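Local coordinates for protein (thymidylate synthase) (Bacillus subtilis, PDB 1B02) that catalyses the reductive methylation of dUMP to dTMP, using 5,10-methylenetetrahydrofolate as both methyl donor and reductant, at residues T29-D34 with H222-H227; M185-P190 with L273-A278. All blocks are in the same frame, centred on the assembly; numbering follows the deposited sequence.

In the fold
Both contacts lie on the same side of the chain's centre, with their own centres about 9 Å apart, and border the site of the bound nucleotide and folate. The segments alternate along the chain: 29-34, 185-190, 222-227, then 273-278. Helix 188-207, which begins in interaction 2, leads directly into strand 210-224, which ends in interaction 1. Glu276 joins the two, its carboxylate hydrogen-bonded to Ser33 OG and paired with Arg226, its carbonyl O hydrogen-bonded to His227 NE2. The C-terminal segment thus ties an early loop to the core sheet, consistent with the way thymidylate synthases close their C-terminus over a ternary complex.

Interaction 1 of 2, residues T29-D34 with H222-H227; sequences TKWDSD and HVYTRH. With UFP (5-fluoro-2'-deoxyuridine-5'-monophosphate), chain B.
Trp31 and Arg226 mark the closest backbone approach, with 9.4 Å between their CA atoms: an irregular loop passes the spot where strand 210-224 ends and turns, His227 N hydrogen-bonding back to Tyr224 O. Side chains fill that gap. Arg226, extended from CG to NE, lies along one face of the Trp31 indole, CD 3.6 Å from the centroid of the six-membered ring and CZ 3.5 Å from that of the five-membered ring. The guanidinium and indole planes are only 5° apart, a stacked cation-pi pair. This leaves the guanidinium edge for acids. Its NH2 forms a salt bridge with Asp34 OD2 at 2.6 Å, meeting the oxygen on its syn side although the carboxylate stands at 87° to the guanidinium, while NH1 pairs with Glu276. Asp34 OD1 also bonds Thr36, so the carboxylate is held at both oxygens. Around the indole edge, NE1 donates to a water 2.7 Å away that also bonds Thr225 OG1, and the six-membered ring points its edge toward the face of His227. Trp31 CH2 also touches Tyr224 CB at 3.4 Å. Tyr224 continues to the nucleotide: its OH lies 2.8 Å from UFP O3', which His222 NE2 also grips at 2.6 Å. His222 and Tyr224 end strand 210-224, which lies between strands 40-50 and 173-184 of the mixed sheet, and Val223 packs on helix 228-236.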
loop_
_atom_site.group_PDB
_atom_site.type_symbol
_atom_site.label_atom_id
_atom_site.label_comp_id
_atom_site.label_asym_id
_atom_site.label_seq_id
_atom_site.Cartn_x
_atom_site.Cartn_y
_atom_site.Cartn_z
ATOM N N THR A 29 -13.086 14.618 -4.843
ATOM C CA THR A 29 -13.542 14.018 -3.600
ATOM C C THR A 29 -14.591 14.806 -2.815
ATOM O O THR A 29 -14.546 16.034 -2.742
ATOM C CB THR A 29 -12.346 13.751 -2.677
ATOM O OG1 THR A 29 -11.569 14.948 -2.554
ATOM C CG2 THR A 29 -11.471 12.646 -3.251
ATOM N N LYS A 30 -15.530 14.070 -2.227
ATOM C CA LYS A 30 -16.600 14.637 -1.409
ATOM C C LYS A 30 -16.587 13.898 -0.074
ATOM O O LYS A 30 -16.310 12.701 -0.027
ATOM C CB LYS A 30 -17.957 14.439 -2.085
ATOM C CG LYS A 30 -17.919 14.526 -3.599
ATOM C CD LYS A 30 -19.139 15.253 -4.140
ATOM C CE LYS A 30 -19.049 16.753 -3.891
ATOM N NZ LYS A 30 -19.128 17.533 -5.158
ATOM N N TRP A 31 -16.886 14.605 1.009
ATOM C CA TRP A 31 -16.891 13.990 2.334
ATOM C C TRP A 31 -17.989 12.942 2.496
ATOM O O TRP A 31 -19.108 13.115 2.017
ATOM C CB TRP A 31 -17.033 15.068 3.403
ATOM C CG TRP A 31 -15.805 15.901 3.546
ATOM C CD1 TRP A 31 -15.677 17.228 3.256
ATOM C CD2 TRP A 31 -14.527 15.469 4.031
ATOM N NE1 TRP A 31 -14.397 17.653 3.532
ATOM C CE2 TRP A 31 -13.671 16.594 4.009
ATOM C CE3 TRP A 31 -14.022 14.243 4.483
ATOM C CZ2 TRP A 31 -12.336 16.528 4.424
ATOM C CZ3 TRP A 31 -12.693 14.177 4.896
ATOM C CH2 TRP A 31 -11.867 15.314 4.862
ATOM N N ASP A 32 -17.651 11.853 3.181
ATOM C CA ASP A 32 -18.577 10.748 3.412
ATOM C C ASP A 32 -19.907 11.171 4.035
ATOM O O ASP A 32 -20.972 10.753 3.580
ATOM C CB ASP A 32 -17.914 9.693 4.303
ATOM C CG ASP A 32 -18.481 8.301 4.087
ATOM O OD1 ASP A 32 -19.163 8.077 3.062
ATOM O OD2 ASP A 32 -18.245 7.426 4.947
ATOM N N SER A 33 -19.843 11.997 5.074
ATOM C CA SER A 33 -21.049 12.446 5.752
ATOM C C SER A 33 -21.894 13.444 4.959
ATOM O O SER A 33 -22.811 13.049 4.238
ATOM C CB SER A 33 -20.695 13.044 7.116
ATOM O OG SER A 33 -19.437 13.689 7.088
ATOM N N ASP A 34 -21.578 14.731 5.086
ATOM C CA ASP A 34 -22.335 15.788 4.416
ATOM C C ASP A 34 -22.282 15.840 2.889
ATOM O O ASP A 34 -23.086 16.534 2.265
ATOM C CB ASP A 34 -21.921 17.150 4.973
ATOM C CG ASP A 34 -20.430 17.274 5.152
ATOM O OD1 ASP A 34 -19.693 17.018 4.177
ATOM O OD2 ASP A 34 -19.996 17.626 6.267
ATOM N N HIS A 222 -0.864 14.513 0.091
ATOM C CA HIS A 222 -1.813 15.414 0.733
ATOM C C HIS A 222 -2.388 14.977 2.078
ATOM O O HIS A 222 -2.204 13.846 2.529
ATOM C CB HIS A 222 -2.972 15.666 -0.226
ATOM C CG HIS A 222 -3.633 14.409 -0.704
ATOM N ND1 HIS A 222 -3.258 13.766 -1.862
ATOM C CD2 HIS A 222 -4.637 13.673 -0.171
ATOM C CE1 HIS A 222 -4.003 12.687 -2.025
ATOM N NE2 HIS A 222 -4.847 12.607 -1.013
ATOM N N VAL A 223 -3.111 15.908 2.693
ATOM C CA VAL A 223 -3.769 15.705 3.976
ATOM C C VAL A 223 -5.095 16.464 3.929
ATOM O O VAL A 223 -5.105 17.689 3.816
ATOM C CB VAL A 223 -2.916 16.261 5.136
ATOM C CG1 VAL A 223 -3.798 16.579 6.328
ATOM C CG2 VAL A 223 -1.845 15.255 5.527
ATOM N N TYR A 224 -6.208 15.739 4.008
ATOM C CA TYR A 224 -7.531 16.365 3.972
ATOM C C TYR A 224 -7.754 17.293 5.169
ATOM O O TYR A 224 -7.373 16.975 6.296
ATOM C CB TYR A 224 -8.614 15.286 3.916
ATOM C CG TYR A 224 -8.676 14.573 2.580
ATOM C CD1 TYR A 224 -9.459 15.071 1.537
ATOM C CD2 TYR A 224 -7.945 13.404 2.352
ATOM C CE1 TYR A 224 -9.515 14.426 0.300
ATOM C CE2 TYR A 224 -7.993 12.750 1.118
ATOM C CZ TYR A 224 -8.781 13.267 0.099
ATOM O OH TYR A 224 -8.846 12.624 -1.118
ATOM N N THR A 225 -8.377 18.441 4.912
ATOM C CA THR A 225 -8.635 19.456 5.937
ATOM C C THR A 225 -9.177 18.976 7.283
ATOM O O THR A 225 -8.716 19.423 8.334
ATOM C CB THR A 225 -9.594 20.549 5.409
ATOM O OG1 THR A 225 -10.758 19.936 4.840
ATOM C CG2 THR A 225 -8.902 21.400 4.357
ATOM N N ARG A 226 -10.153 18.075 7.260
ATOM C CA ARG A 226 -10.751 17.576 8.495
ATOM C C ARG A 226 -9.857 16.658 9.324
ATOM O O ARG A 226 -10.212 16.294 10.444
ATOM C CB ARG A 226 -12.061 16.855 8.180
ATOM C CG ARG A 226 -13.186 17.791 7.781
ATOM C CD ARG A 226 -14.433 17.020 7.400
ATOM N NE ARG A 226 -15.431 17.886 6.783
ATOM C CZ ARG A 226 -16.677 17.516 6.511
ATOM N NH1 ARG A 226 -17.086 16.288 6.805
ATOM N NH2 ARG A 226 -17.512 18.372 5.939
ATOM N N HIS A 227 -8.698 16.291 8.784
ATOM C CA HIS A 227 -7.782 15.402 9.491
ATOM C C HIS A 227 -6.698 16.142 10.267
ATOM O O HIS A 227 -6.085 15.575 11.174
ATOM C CB HIS A 227 -7.103 14.444 8.505
ATOM C CG HIS A 227 -8.052 13.565 7.748
ATOM N ND1 HIS A 227 -7.651 12.781 6.688
ATOM C CD2 HIS A 227 -9.379 13.338 7.902
ATOM C CE1 HIS A 227 -8.687 12.109 6.219
ATOM N NE2 HIS A 227 -9.749 12.429 6.939
HETATM N N1 UFP B . -5.349 6.625 -1.706
HETATM C C2 UFP B . -4.190 6.279 -0.971
HETATM N N3 UFP B . -3.694 4.936 -0.969
HETATM C C4 UFP B . -4.357 3.788 -1.552
HETATM C C5 UFP B . -5.911 3.921 -2.084
HETATM C C6 UFP B . -5.987 5.493 -2.680
HETATM O O2 UFP B . -3.697 7.007 -0.102
HETATM O O4 UFP B . -3.754 2.733 -1.799
HETATM F F5 UFP B . -6.284 3.014 -2.972
HETATM C "C1'" UFP B . -6.010 7.973 -1.637
HETATM C "C2'" UFP B . -5.271 9.150 -2.244
HETATM C "C3'" UFP B . -6.479 10.046 -2.497
HETATM C "C4'" UFP B . -7.641 9.155 -2.814
HETATM O "O3'" UFP B . -6.739 10.801 -1.329
HETATM O "O4'" UFP B . -7.355 7.919 -2.172
HETATM C "C5'" UFP B . -8.023 8.806 -4.273
HETATM O "O5'" UFP B . -8.479 10.046 -4.902
HETATM P P UFP B . -7.774 10.542 -6.225
HETATM O O1P UFP B . -8.048 9.533 -7.262
HETATM O O2P UFP B . -6.397 10.866 -5.925
HETATM O O3P UFP B . -8.525 11.932 -6.380
HETATM O O HOH W 1 -12.736 19.680 2.879
#

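Interaction 2 of 2, residues M185-P190 with L273-A278. With C2F (5-methyl-5,6,7,8-tetrahydrofolic acid), chain C.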
loop_
_atom_site.group_PDB
_atom_site.type_symbol
_atom_site.label_atom_id
_atom_site.label_comp_id
_atom_site.label_asym_id
_atom_site.label_seq_id
_atom_site.Cartn_x
_atom_site.Cartn_y
_atom_site.Cartn_z
ATOM N N MET A 185 -2.412 10.771 3.365
ATOM C CA MET A 185 -1.511 10.564 4.492
ATOM C C MET A 185 -2.127 10.054 5.788
ATOM O O MET A 185 -1.479 9.317 6.533
ATOM C CB MET A 185 -0.733 11.852 4.768
ATOM C CG MET A 185 0.287 12.194 3.686
ATOM S SD MET A 185 1.284 10.772 3.161
ATOM C CE MET A 185 2.507 10.744 4.469
ATOM N N ALA A 186 -3.368 10.434 6.064
ATOM C CA ALA A 186 -4.016 10.000 7.295
ATOM C C ALA A 186 -4.530 8.567 7.215
ATOM O O ALA A 186 -4.271 7.761 8.104
ATOM C CB ALA A 186 -5.159 10.947 7.646
ATOM N N LEU A 187 -5.243 8.246 6.142
ATOM C CA LEU A 187 -5.808 6.913 5.984
ATOM C C LEU A 187 -4.963 5.918 5.186
ATOM O O LEU A 187 -4.416 4.969 5.744
ATOM C CB LEU A 187 -7.196 7.020 5.346
ATOM C CG LEU A 187 -8.439 6.938 6.242
ATOM C CD1 LEU A 187 -8.064 7.074 7.711
ATOM C CD2 LEU A 187 -9.406 8.034 5.835
ATOM N N GLY A 188 -4.867 6.138 3.879
ATOM C CA GLY A 188 -4.122 5.236 3.017
ATOM C C GLY A 188 -2.643 4.994 3.270
ATOM O O GLY A 188 -2.205 3.845 3.302
ATOM N N ASN A 189 -1.866 6.054 3.453
ATOM C CA ASN A 189 -0.430 5.900 3.656
ATOM C C ASN A 189 -0.011 4.859 4.691
ATOM O O ASN A 189 0.745 3.941 4.369
ATOM C CB ASN A 189 0.215 7.246 3.997
ATOM C CG ASN A 189 1.720 7.146 4.116
ATOM O OD1 ASN A 189 2.279 7.273 5.206
ATOM N ND2 ASN A 189 2.388 6.911 2.993
ATOM N N PRO A 190 -0.484 4.984 5.944
ATOM C CA PRO A 190 -0.081 3.982 6.940
ATOM C C PRO A 190 -0.358 2.559 6.452
ATOM O O PRO A 190 0.402 1.631 6.735
ATOM C CB PRO A 190 -0.903 4.350 8.175
ATOM C CG PRO A 190 -1.218 5.800 7.999
ATOM C CD PRO A 190 -1.388 5.997 6.519
ATOM N N LEU A 273 -7.376 6.503 16.220
ATOM C CA LEU A 273 -7.759 7.848 15.812
ATOM C C LEU A 273 -8.748 7.754 14.653
ATOM O O LEU A 273 -8.541 6.992 13.710
ATOM C CB LEU A 273 -6.522 8.641 15.374
ATOM C CG LEU A 273 -5.971 9.767 16.256
ATOM C CD1 LEU A 273 -6.742 9.860 17.563
ATOM C CD2 LEU A 273 -4.499 9.511 16.523
ATOM N N LEU A 274 -9.823 8.527 14.732
ATOM C CA LEU A 274 -10.839 8.522 13.687
ATOM C C LEU A 274 -10.517 9.538 12.601
ATOM O O LEU A 274 -10.137 10.672 12.889
ATOM C CB LEU A 274 -12.212 8.845 14.280
ATOM C CG LEU A 274 -12.943 7.739 15.042
ATOM C CD1 LEU A 274 -14.303 8.256 15.489
ATOM C CD2 LEU A 274 -13.099 6.511 14.158
ATOM N N PHE A 275 -10.671 9.120 11.351
ATOM C CA PHE A 275 -10.424 9.988 10.207
ATOM C C PHE A 275 -11.535 9.734 9.198
ATOM O O PHE A 275 -11.703 8.611 8.723
ATOM C CB PHE A 275 -9.070 9.671 9.564
ATOM C CG PHE A 275 -7.890 10.065 10.402
ATOM C CD1 PHE A 275 -7.561 11.405 10.576
ATOM C CD2 PHE A 275 -7.105 9.097 11.016
ATOM C CE1 PHE A 275 -6.464 11.776 11.348
ATOM C CE2 PHE A 275 -6.003 9.458 11.792
ATOM C CZ PHE A 275 -5.683 10.800 11.958
ATOM N N GLU A 276 -12.304 10.768 8.881
ATOM C CA GLU A 276 -13.387 10.618 7.920
ATOM C C GLU A 276 -12.802 10.332 6.541
ATOM O O GLU A 276 -11.747 10.864 6.183
ATOM C CB GLU A 276 -14.230 11.890 7.876
ATOM C CG GLU A 276 -15.586 11.703 7.229
ATOM C CD GLU A 276 -16.366 12.993 7.154
ATOM O OE1 GLU A 276 -16.168 13.860 8.035
ATOM O OE2 GLU A 276 -17.175 13.140 6.213
ATOM N N VAL A 277 -13.482 9.496 5.765
ATOM C CA VAL A 277 -12.993 9.156 4.437
ATOM C C VAL A 277 -13.653 9.977 3.336
ATOM O O VAL A 277 -14.873 10.137 3.307
ATOM C CB VAL A 277 -13.171 7.631 4.141
ATOM C CG1 VAL A 277 -13.827 6.946 5.322
ATOM C CG2 VAL A 277 -13.986 7.414 2.871
ATOM N N ALA A 278 -12.829 10.506 2.438
ATOM C CA ALA A 278 -13.319 11.289 1.314
ATOM C C ALA A 278 -13.519 10.308 0.166
ATOM O O ALA A 278 -12.604 9.561 -0.183
ATOM C CB ALA A 278 -12.301 12.355 0.932
HETATM N N1 C2F C . -10.142 7.275 -0.404
HETATM C C2 C2F C . -9.517 8.071 0.598
HETATM N NA2 C2F C . -9.869 9.410 0.805
HETATM N N3 C2F C . -8.362 7.623 1.255
HETATM C C4 C2F C . -7.823 6.290 1.013
HETATM O O4 C2F C . -6.771 5.879 1.493
HETATM C C4A C2F C . -8.480 5.504 -0.122
HETATM N N5 C2F C . -8.117 4.107 -0.446
HETATM C C6 C2F C . -9.075 3.220 -0.965
HETATM C C7 C2F C . -9.875 3.868 -2.065
HETATM N N8 C2F C . -10.253 5.271 -1.778
HETATM C C8A C2F C . -9.567 6.061 -0.837
HETATM C C9 C2F C . -10.007 2.554 0.094
HETATM N N10 C2F C . -9.073 2.114 1.215
HETATM C C11 C2F C . -6.718 3.680 -0.670
HETATM C C12 C2F C . -9.681 3.232 5.358
HETATM C C13 C2F C . -10.577 3.693 4.339
HETATM C C14 C2F C . -10.375 3.391 2.984
HETATM C C15 C2F C . -9.182 2.676 2.565
HETATM C C16 C2F C . -8.205 2.336 3.579
HETATM C C17 C2F C . -8.465 2.560 4.924
HETATM C C C2F C . -9.992 3.375 6.857
HETATM O O C2F C . -11.136 3.811 7.171
HETATM N N C2F C . -8.930 3.082 7.761
HETATM C CA C2F C . -9.367 3.026 9.172
HETATM C CB C2F C . -9.472 1.523 9.536
HETATM C CG C2F C . -10.372 0.746 10.527
HETATM C CD C2F C . -10.725 -0.661 9.906
HETATM O OE1 C2F C . -11.668 -0.637 9.053
HETATM O OE2 C2F C . -10.242 -1.657 10.481
HETATM C CT C2F C . -8.344 3.819 9.969
HETATM O O1 C2F C . -7.158 3.521 9.673
HETATM O O2 C2F C . -8.784 4.615 10.814
#
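The side chain of Leu187 forks over the C-terminal segment: CD1 lies against Phe275 CB at 3.3 Å, the two side chains running alongside one another in opposite senses, while CD2 reaches the flank of Val277, 4.1 Å from its CB. Neither torsion of the leucine is near a staggered position, with chi1 at -100° and chi2 nearly eclipsed at 13°, so the fine detail of this side chain, including the short contact, is doubtful. As modelled, its CG rests 3.9 Å from the carbonyl carbon C of the C2F benzoyl group. Phe275 CG lies anti to its own carbonyl carbon (chi1 -70°), which carries the ring to Ala186. Ala186 CB sits over one ring face, offset toward the rim and 3.9 Å from the centroid, as a CH-pi contact. His227 meets the same ring edge-to-face, and Asn230, Leu231 and Gln234 of helix 228-236 pack on it too. This is the folate pocket of the thymidylate synthase fold, where the C-terminal segment covers the cofactor and the turn into helix 188-207 lines it. Ala278 O accepts a hydrogen bond from C2F NA2 at 2.9 Å, and Gly188 N approaches C2F O4 at 3.1 Å. Asp184 bonds both the folate, through OD2, and the backbone N-H of Leu187, through OD1.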